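Local coordinates for putative DNA-binding protein (PDB 2HX0), which probably binds DNA and coordinates magnesium ions, at residues T53-V59 and L72-V78; E90-L94 and G105-M109; L35-Q40 and T84-T88. The protein carries 2 engineered substitutions. All coordinates share one frame. Residue numbers count along the deposited sequence, not the author numbering.

From the N terminus, helix 31-42 supplies 35-40, the opening segment of contact 3, which closes at 84-88 at the end of strand 75-86. Contact 1 is nested within that 43-residue excursion: 53-59 and 72-78 enclose a loop of 12 residues. Contact 2 follows in series, pairing strands 89-97 and 103-108 across 10 intervening residues, so no loops cross. All three involve one antiparallel sheet, in which strands 47-56, 75-86, 89-97 and 103-108 are successive neighbours; contact 3 lays the helix on it. Contacts 1 and 2 touch where Leu94 meets Leu56, Val59 and Val78, while contacts 2 and 3 meet through Leu92 on Leu35 and a probable hydrogen bond from His91 N to Thr84 O (3.0 Å).

Contact 1 of 3, residues T53-V59 and L72-V78; sequences TGSLTDV and LTGTFEV
Two extended segments run antiparallel, with the axes of strands 53-56 and 75-78 coming within 4.3 Å at 161°. Their ladder contains a beta bulge. Ser55 faces Glu77 as a non-hydrogen-bonded pair (CA-CA 4.3 Å), and Leu56 faces Phe76 as a hydrogen-bonded pair, with Leu56 N to Phe76 O at 2.9 Å and Phe76 N to Leu56 O at 3.0 Å. Beyond it, Gly74 and Thr75 occupy the space opposite Thr57 alone, shifting the register by one. Both chains turn a corner here: Thr57 has phi/psi -109/-57°, and Gly74, at 169/-140°, donates N to Thr57 O (2.8 Å). A beta-carbon on Gly74 would be crowded by Phe76 CE1. Pairing resumes with Asp58 opposite Thr73, then Val59 with Leu72, whose bonds Val59 N to Leu72 O and Leu72 N to Val59 O both measure 2.8 Å. The corner thus carries the pairing from strands 47-56 and 75-86 to 59-62 and 70-73.

One face is apolar. Leu56 CG meets Val78 CG2 at 3.5 Å, and Phe76 (chi1 m, chi2 89°) receives an off-centre CH-pi contact from Val59 CG2, 4.1 Å from the ring centroid. Glu77, on the other face with Ser55, forms a salt bridge with Arg115 and packs on His93 of the second subunit; it is a known magnesium ligand in this protein, and a magnesium ion lies about 3 Å from its side chain, though not modelled as bound to this chain. Next to the bulge, Thr73 (chi1 m) donates OG1 to Asp58 OD1 at 2.9 Å, while Asp58 OD2 is hydrogen-bonded to Thr113 OG1.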
loop_
_atom_site.group_PDB
_atom_site.type_symbol
_atom_site.label_atom_id
_atom_site.label_comp_id
_atom_site.label_asym_id
_atom_site.label_seq_id
_atom_site.Cartn_x
_atom_site.Cartn_y
_atom_site.Cartn_z
ATOM N N THR A 53 -7.509 -5.550 -0.280
ATOM C CA THR A 53 -7.267 -6.847 -0.891
ATOM C C THR A 53 -8.606 -7.359 -1.389
ATOM O O THR A 53 -9.645 -7.031 -0.826
ATOM C CB THR A 53 -6.672 -7.851 0.109
ATOM O OG1 THR A 53 -6.351 -9.064 -0.581
ATOM C CG2 THR A 53 -7.655 -8.156 1.222
ATOM N N GLY A 54 -8.585 -8.153 -2.452
ATOM C CA GLY A 54 -9.832 -8.667 -2.979
ATOM C C GLY A 54 -9.713 -9.175 -4.395
ATOM O O GLY A 54 -8.616 -9.428 -4.886
ATOM N N SER A 55 -10.857 -9.296 -5.060
ATOM C CA SER A 55 -10.911 -9.805 -6.421
ATOM C C SER A 55 -11.932 -9.040 -7.250
ATOM O O SER A 55 -12.914 -8.523 -6.721
ATOM C CB SER A 55 -11.277 -11.289 -6.387
ATOM O OG SER A 55 -12.457 -11.498 -5.633
ATOM N N LEU A 56 -11.696 -8.978 -8.555
ATOM C CA LEU A 56 -12.599 -8.278 -9.459
ATOM C C LEU A 56 -12.920 -9.117 -10.684
ATOM O O LEU A 56 -12.167 -10.021 -11.050
ATOM C CB LEU A 56 -11.978 -6.964 -9.930
ATOM C CG LEU A 56 -11.594 -5.919 -8.883
ATOM C CD1 LEU A 56 -10.857 -4.781 -9.560
ATOM C CD2 LEU A 56 -12.841 -5.400 -8.171
ATOM N N THR A 57 -14.048 -8.796 -11.307
ATOM C CA THR A 57 -14.496 -9.463 -12.520
ATOM C C THR A 57 -14.322 -8.448 -13.645
ATOM O O THR A 57 -13.626 -8.704 -14.629
ATOM C CB THR A 57 -15.970 -9.878 -12.409
ATOM O OG1 THR A 57 -16.101 -10.883 -11.396
ATOM C CG2 THR A 57 -16.475 -10.430 -13.736
ATOM N N ASP A 58 -14.951 -7.288 -13.495
ATOM C CA ASP A 58 -14.817 -6.227 -14.482
ATOM C C ASP A 58 -13.789 -5.241 -13.950
ATOM O O ASP A 58 -13.764 -4.943 -12.758
ATOM C CB ASP A 58 -16.148 -5.503 -14.699
ATOM C CG ASP A 58 -17.240 -6.426 -15.195
ATOM O OD1 ASP A 58 -16.983 -7.187 -16.151
ATOM O OD2 ASP A 58 -18.354 -6.391 -14.631
ATOM N N VAL A 59 -12.939 -4.739 -14.836
ATOM C CA VAL A 59 -11.917 -3.782 -14.441
ATOM C C VAL A 59 -11.915 -2.600 -15.401
ATOM O O VAL A 59 -11.949 -2.780 -16.620
ATOM C CB VAL A 59 -10.516 -4.432 -14.439
ATOM C CG1 VAL A 59 -9.476 -3.416 -13.999
ATOM C CG2 VAL A 59 -10.504 -5.641 -13.519
ATOM N N LEU A 72 -11.926 -4.143 -19.098
ATOM C CA LEU A 72 -11.556 -5.543 -19.195
ATOM C C LEU A 72 -12.476 -6.382 -18.329
ATOM O O LEU A 72 -13.047 -5.889 -17.360
ATOM C CB LEU A 72 -10.111 -5.728 -18.729
ATOM C CG LEU A 72 -9.099 -4.755 -19.345
ATOM C CD1 LEU A 72 -7.754 -4.922 -18.669
ATOM C CD2 LEU A 72 -8.991 -5.003 -20.843
ATOM N N THR A 73 -12.630 -7.649 -18.687
ATOM C CA THR A 73 -13.459 -8.548 -17.909
ATOM C C THR A 73 -12.746 -9.879 -17.820
ATOM O O THR A 73 -12.169 -10.355 -18.797
ATOM C CB THR A 73 -14.844 -8.759 -18.548
ATOM O OG1 THR A 73 -15.517 -7.500 -18.657
ATOM C CG2 THR A 73 -15.686 -9.688 -17.685
ATOM N N GLY A 74 -12.777 -10.475 -16.637
ATOM C CA GLY A 74 -12.124 -11.750 -16.455
ATOM C C GLY A 74 -12.054 -12.122 -14.995
ATOM O O GLY A 74 -13.004 -11.905 -14.240
ATOM N N THR A 75 -10.923 -12.689 -14.604
ATOM C CA THR A 75 -10.705 -13.111 -13.232
ATOM C C THR A 75 -9.443 -12.412 -12.757
ATOM O O THR A 75 -8.337 -12.782 -13.150
ATOM C CB THR A 75 -10.508 -14.636 -13.158
ATOM O OG1 THR A 75 -11.644 -15.291 -13.739
ATOM C CG2 THR A 75 -10.356 -15.084 -11.721
ATOM N N PHE A 76 -9.609 -11.398 -11.915
ATOM C CA PHE A 76 -8.472 -10.643 -11.418
ATOM C C PHE A 76 -8.390 -10.563 -9.903
ATOM O O PHE A 76 -9.400 -10.638 -9.202
ATOM C CB PHE A 76 -8.511 -9.208 -11.942
ATOM C CG PHE A 76 -8.505 -9.093 -13.438
ATOM C CD1 PHE A 76 -9.699 -9.093 -14.159
ATOM C CD2 PHE A 76 -7.304 -8.946 -14.125
ATOM C CE1 PHE A 76 -9.694 -8.942 -15.552
ATOM C CE2 PHE A 76 -7.284 -8.794 -15.507
ATOM C CZ PHE A 76 -8.485 -8.791 -16.226
ATOM N N GLU A 77 -7.170 -10.403 -9.410
ATOM C CA GLU A 77 -6.943 -10.237 -7.984
ATOM C C GLU A 77 -6.526 -8.789 -7.819
ATOM O O GLU A 77 -5.782 -8.255 -8.647
ATOM C CB GLU A 77 -5.806 -11.133 -7.489
ATOM C CG GLU A 77 -6.121 -12.613 -7.518
ATOM C CD GLU A 77 -7.244 -12.978 -6.575
ATOM O OE1 GLU A 77 -7.069 -12.813 -5.351
ATOM O OE2 GLU A 77 -8.306 -13.428 -7.054
ATOM N N VAL A 78 -7.020 -8.141 -6.773
ATOM C CA VAL A 78 -6.630 -6.762 -6.523
ATOM C C VAL A 78 -5.329 -6.828 -5.737
ATOM O O VAL A 78 -5.292 -7.348 -4.619
ATOM C CB VAL A 78 -7.685 -6.009 -5.702
ATOM C CG1 VAL A 78 -7.145 -4.645 -5.299
ATOM C CG2 VAL A 78 -8.953 -5.848 -6.521
HETATM O O HOH W 1 -4.305 -6.872 -2.061
#

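Contact 2 of 3, residues E90-L94 and G105-M109; sequences EHLHL and GGHMM. With MG (magnesium ion), chain B.
His107 swings its imidazole (chi1 t, chi2 71°) in beside the rings of His91 and His93, meeting each rim to rim: His107 CE1 lies 3.4 Å from His91 CD2, and His107 ND1 3.5 Å from His93 CD2. Planes lie at 59° and 79°, centroids 5.3 and 5.5 Å apart, with neither ring over the other's face, which excludes stacking; a shared magnesium ion gathers the rings. MG is bound by His91 NE2 and His93 NE2, both at 2.2 Å, by His107 ND1 at a longer 2.6 Å, and by a water at 2.5 Å. The scaffold is a beta hairpin of strands 89-97 and 103-108, whose segment axes approach to 4.3 Å at 153°. His93 and His107 form a non-hydrogen-bonded pair (CA-CA 4.5 Å). Around it, Met108 N reaches Leu92 O at 2.8 Å, Leu94 N reaches Gly106 O at 2.9 Å and Gly106 N returns to Leu94 O at 3.1 Å. On the side remote from the metal, Leu92 CD1 lies 3.6 Å from CE of Met108, a selenomethionine, and both residues pack on helix 31-42. The site borders the third subunit, where Glu119 is hydrogen-bonded to His91 ND1 and the carbonyl of Val78 to His93 ND1.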
loop_
_atom_site.group_PDB
_atom_site.type_symbol
_atom_site.label_atom_id
_atom_site.label_comp_id
_atom_site.label_asym_id
_atom_site.label_seq_id
_atom_site.Cartn_x
_atom_site.Cartn_y
_atom_site.Cartn_z
ATOM N N GLU A 90 -11.628 12.427 -5.607
ATOM C CA GLU A 90 -10.767 11.295 -5.304
ATOM C C GLU A 90 -9.683 11.164 -6.363
ATOM O O GLU A 90 -9.735 11.814 -7.405
ATOM C CB GLU A 90 -11.574 9.991 -5.254
ATOM C CG GLU A 90 -12.064 9.480 -6.611
ATOM C CD GLU A 90 -13.184 10.324 -7.187
ATOM O OE1 GLU A 90 -14.149 10.605 -6.446
ATOM O OE2 GLU A 90 -13.107 10.695 -8.380
ATOM N N HIS A 91 -8.695 10.326 -6.076
ATOM C CA HIS A 91 -7.598 10.053 -6.998
ATOM C C HIS A 91 -7.108 8.677 -6.586
ATOM O O HIS A 91 -6.344 8.544 -5.630
ATOM C CB HIS A 91 -6.479 11.093 -6.855
ATOM C CG HIS A 91 -5.430 10.996 -7.922
ATOM N ND1 HIS A 91 -4.370 11.873 -8.008
ATOM C CD2 HIS A 91 -5.282 10.125 -8.948
ATOM C CE1 HIS A 91 -3.614 11.547 -9.043
ATOM N NE2 HIS A 91 -4.146 10.491 -9.631
ATOM N N LEU A 92 -7.560 7.655 -7.308
ATOM C CA LEU A 92 -7.206 6.275 -6.987
ATOM C C LEU A 92 -6.542 5.528 -8.132
ATOM O O LEU A 92 -6.954 5.649 -9.281
ATOM C CB LEU A 92 -8.467 5.511 -6.565
ATOM C CG LEU A 92 -9.252 6.134 -5.407
ATOM C CD1 LEU A 92 -10.636 5.519 -5.308
ATOM C CD2 LEU A 92 -8.475 5.936 -4.123
ATOM N N HIS A 93 -5.512 4.758 -7.804
ATOM C CA HIS A 93 -4.805 3.946 -8.788
ATOM C C HIS A 93 -4.982 2.490 -8.396
ATOM O O HIS A 93 -5.002 2.155 -7.212
ATOM C CB HIS A 93 -3.323 4.322 -8.837
ATOM C CG HIS A 93 -3.064 5.620 -9.535
ATOM N ND1 HIS A 93 -1.799 6.141 -9.700
ATOM C CD2 HIS A 93 -3.911 6.494 -10.132
ATOM C CE1 HIS A 93 -1.875 7.278 -10.369
ATOM N NE2 HIS A 93 -3.145 7.516 -10.643
ATOM N N LEU A 94 -5.112 1.628 -9.396
ATOM C CA LEU A 94 -5.344 0.211 -9.161
ATOM C C LEU A 94 -4.376 -0.693 -9.903
ATOM O O LEU A 94 -3.996 -0.407 -11.038
ATOM C CB LEU A 94 -6.775 -0.133 -9.588
ATOM C CG LEU A 94 -7.219 -1.600 -9.662
ATOM C CD1 LEU A 94 -7.332 -2.196 -8.268
ATOM C CD2 LEU A 94 -8.565 -1.677 -10.374
ATOM N N GLY A 105 -1.790 -2.019 -14.425
ATOM C CA GLY A 105 -2.033 -0.920 -13.512
ATOM C C GLY A 105 -2.401 0.370 -14.209
ATOM O O GLY A 105 -2.060 0.584 -15.373
ATOM N N GLY A 106 -3.102 1.235 -13.491
ATOM C CA GLY A 106 -3.494 2.508 -14.061
ATOM C C GLY A 106 -4.382 3.303 -13.128
ATOM O O GLY A 106 -4.559 2.947 -11.962
ATOM N N HIS A 107 -4.930 4.390 -13.654
ATOM C CA HIS A 107 -5.827 5.267 -12.915
ATOM C C HIS A 107 -7.165 4.529 -12.862
ATOM O O HIS A 107 -7.711 4.160 -13.903
ATOM C CB HIS A 107 -5.958 6.588 -13.684
ATOM C CG HIS A 107 -6.781 7.630 -12.993
ATOM N ND1 HIS A 107 -6.352 8.296 -11.865
ATOM C CD2 HIS A 107 -7.992 8.153 -13.300
ATOM C CE1 HIS A 107 -7.263 9.186 -11.508
ATOM N NE2 HIS A 107 -8.268 9.119 -12.362
HETATM N N MSE A 108 -7.688 4.291 -11.663
HETATM C CA MSE A 108 -8.950 3.578 -11.537
HETATM C C MSE A 108 -10.134 4.426 -11.987
HETATM O O MSE A 108 -10.240 5.601 -11.639
HETATM C CB MSE A 108 -9.164 3.116 -10.094
HETATM C CG MSE A 108 -10.387 2.240 -9.921
HETATM SE SE MSE A 108 -10.426 1.407 -8.184
HETATM C CE MSE A 108 -11.620 2.621 -7.282
HETATM N N MSE A 109 -11.016 3.814 -12.769
HETATM C CA MSE A 109 -12.205 4.487 -13.281
HETATM C C MSE A 109 -13.452 3.730 -12.839
HETATM O O MSE A 109 -13.367 2.597 -12.372
HETATM C CB MSE A 109 -12.180 4.516 -14.813
HETATM C CG MSE A 109 -10.999 5.238 -15.429
HETATM SE SE MSE A 109 -11.013 7.119 -15.033
HETATM C CE MSE A 109 -12.555 7.639 -16.060
HETATM MG MG MG B . -4.050 9.335 -11.476
HETATM O O HOH W 2 -9.409 7.852 -9.621
HETATM O O HOH W 3 -1.944 10.689 -11.708
#

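Contact 3 of 3, residues L35-Q40 and T84-T88; sequences LHAFVQ and TLELT
Val39 (chi1 t) fills the apolar centre: its CG2 is 3.7 Å from Leu85 CD1, and its CG1 lies 3.5 Å from Glu86 C, 3.5 Å from Leu87 N and 3.9 Å from Leu87 CD2. One helical turn earlier, Leu35 CB adds a looser touch on Leu85 CD1 at 4.2 Å. The i, i+4 spacing, with Val39 N bonded to Leu35 O at 2.9 Å, places both residues on the same side of the helix, their CA-to-CB bonds directed at the strand. This is a helix laid obliquely over an antiparallel beta sheet: the axes of helix 35-40 and strand 84-86 cross at -53° with a closest approach of 8.9 Å. Underneath, Leu85 (chi1 p) also packs on Ala47 and Ile49 of strand 47-56, and Leu35 on Leu92. Glu86 points away from the helix and forms a salt bridge with Arg132. The strand ends beyond it, and Leu87, at phi/psi -40/-51°, presents its carbonyl to the helix's polar edge. There His36 and Gln40, again i, i+4, each donate a weak hydrogen bond to it: His36 NE2 to Leu87 O at 3.4 Å and Gln40 NE2 to Leu87 O at 3.3 Å.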
loop_
_atom_site.group_PDB
_atom_site.type_symbol
_atom_site.label_atom_id
_atom_site.label_comp_id
_atom_site.label_asym_id
_atom_site.label_seq_id
_atom_site.Cartn_x
_atom_site.Cartn_y
_atom_site.Cartn_z
ATOM N N LEU A 35 -17.398 3.098 -2.740
ATOM C CA LEU A 35 -16.464 3.933 -1.995
ATOM C C LEU A 35 -17.094 5.296 -1.748
ATOM O O LEU A 35 -17.018 5.831 -0.643
ATOM C CB LEU A 35 -15.146 4.097 -2.762
ATOM C CG LEU A 35 -14.207 2.886 -2.776
ATOM C CD1 LEU A 35 -12.979 3.206 -3.622
ATOM C CD2 LEU A 35 -13.796 2.535 -1.352
ATOM N N HIS A 36 -17.734 5.852 -2.775
ATOM C CA HIS A 36 -18.368 7.155 -2.628
ATOM C C HIS A 36 -19.521 7.076 -1.633
ATOM O O HIS A 36 -19.744 7.999 -0.854
ATOM C CB HIS A 36 -18.871 7.669 -3.979
ATOM C CG HIS A 36 -19.381 9.073 -3.928
ATOM N ND1 HIS A 36 -20.724 9.382 -3.981
ATOM C CD2 HIS A 36 -18.730 10.252 -3.789
ATOM C CE1 HIS A 36 -20.877 10.690 -3.878
ATOM N NE2 HIS A 36 -19.683 11.241 -3.759
ATOM N N ALA A 37 -20.255 5.969 -1.652
ATOM C CA ALA A 37 -21.361 5.808 -0.718
ATOM C C ALA A 37 -20.835 5.802 0.714
ATOM O O ALA A 37 -21.444 6.385 1.608
ATOM C CB ALA A 37 -22.114 4.514 -0.999
ATOM N N PHE A 38 -19.703 5.137 0.929
ATOM C CA PHE A 38 -19.113 5.069 2.260
ATOM C C PHE A 38 -18.627 6.452 2.688
ATOM O O PHE A 38 -18.766 6.846 3.849
ATOM C CB PHE A 38 -17.943 4.088 2.265
ATOM C CG PHE A 38 -17.518 3.663 3.641
ATOM C CD1 PHE A 38 -18.232 2.686 4.328
ATOM C CD2 PHE A 38 -16.417 4.249 4.257
ATOM C CE1 PHE A 38 -17.858 2.292 5.616
ATOM C CE2 PHE A 38 -16.027 3.865 5.549
ATOM C CZ PHE A 38 -16.750 2.884 6.230
ATOM N N VAL A 39 -18.048 7.187 1.751
ATOM C CA VAL A 39 -17.574 8.533 2.043
ATOM C C VAL A 39 -18.748 9.425 2.436
ATOM O O VAL A 39 -18.654 10.204 3.384
ATOM C CB VAL A 39 -16.856 9.140 0.825
ATOM C CG1 VAL A 39 -16.720 10.644 0.989
ATOM C CG2 VAL A 39 -15.483 8.507 0.685
ATOM N N GLN A 40 -19.857 9.301 1.711
ATOM C CA GLN A 40 -21.041 10.097 2.000
ATOM C C GLN A 40 -21.662 9.694 3.328
ATOM O O GLN A 40 -22.046 10.545 4.125
ATOM C CB GLN A 40 -22.074 9.941 0.882
ATOM C CG GLN A 40 -21.770 10.760 -0.360
ATOM C CD GLN A 40 -21.800 12.256 -0.083
ATOM O OE1 GLN A 40 -22.754 12.770 0.502
ATOM N NE2 GLN A 40 -20.755 12.960 -0.506
ATOM N N THR A 84 -6.315 8.840 -2.525
ATOM C CA THR A 84 -7.075 9.661 -1.607
ATOM C C THR A 84 -8.514 9.777 -2.065
ATOM O O THR A 84 -8.826 9.550 -3.230
ATOM C CB THR A 84 -6.470 11.070 -1.556
ATOM O OG1 THR A 84 -6.361 11.585 -2.896
ATOM C CG2 THR A 84 -5.087 11.032 -0.924
ATOM N N LEU A 85 -9.400 10.111 -1.139
ATOM C CA LEU A 85 -10.793 10.296 -1.492
ATOM C C LEU A 85 -11.456 11.156 -0.438
ATOM O O LEU A 85 -11.025 11.191 0.715
ATOM C CB LEU A 85 -11.521 8.950 -1.646
ATOM C CG LEU A 85 -11.717 7.997 -0.469
ATOM C CD1 LEU A 85 -12.599 6.844 -0.920
ATOM C CD2 LEU A 85 -10.379 7.478 0.033
ATOM N N GLU A 86 -12.487 11.881 -0.853
ATOM C CA GLU A 86 -13.210 12.754 0.049
ATOM C C GLU A 86 -14.613 13.016 -0.487
ATOM O O GLU A 86 -14.982 12.492 -1.534
ATOM C CB GLU A 86 -12.437 14.063 0.252
ATOM C CG GLU A 86 -12.282 14.955 -0.978
ATOM C CD GLU A 86 -11.179 14.524 -1.928
ATOM O OE1 GLU A 86 -10.287 13.740 -1.530
ATOM O OE2 GLU A 86 -11.193 14.996 -3.084
ATOM N N LEU A 87 -15.390 13.822 0.228
ATOM C CA LEU A 87 -16.767 14.105 -0.170
ATOM C C LEU A 87 -17.057 14.314 -1.652
ATOM O O LEU A 87 -17.968 13.685 -2.190
ATOM C CB LEU A 87 -17.319 15.298 0.614
ATOM C CG LEU A 87 -17.846 15.018 2.027
ATOM C CD1 LEU A 87 -18.602 16.242 2.519
ATOM C CD2 LEU A 87 -18.774 13.809 2.020
ATOM N N THR A 88 -16.306 15.185 -2.319
ATOM C CA THR A 88 -16.569 15.432 -3.735
ATOM C C THR A 88 -15.385 15.230 -4.669
ATOM O O THR A 88 -15.272 15.909 -5.687
ATOM C CB THR A 88 -17.113 16.859 -3.959
ATOM O OG1 THR A 88 -16.094 17.816 -3.644
ATOM C CG2 THR A 88 -18.327 17.108 -3.078
#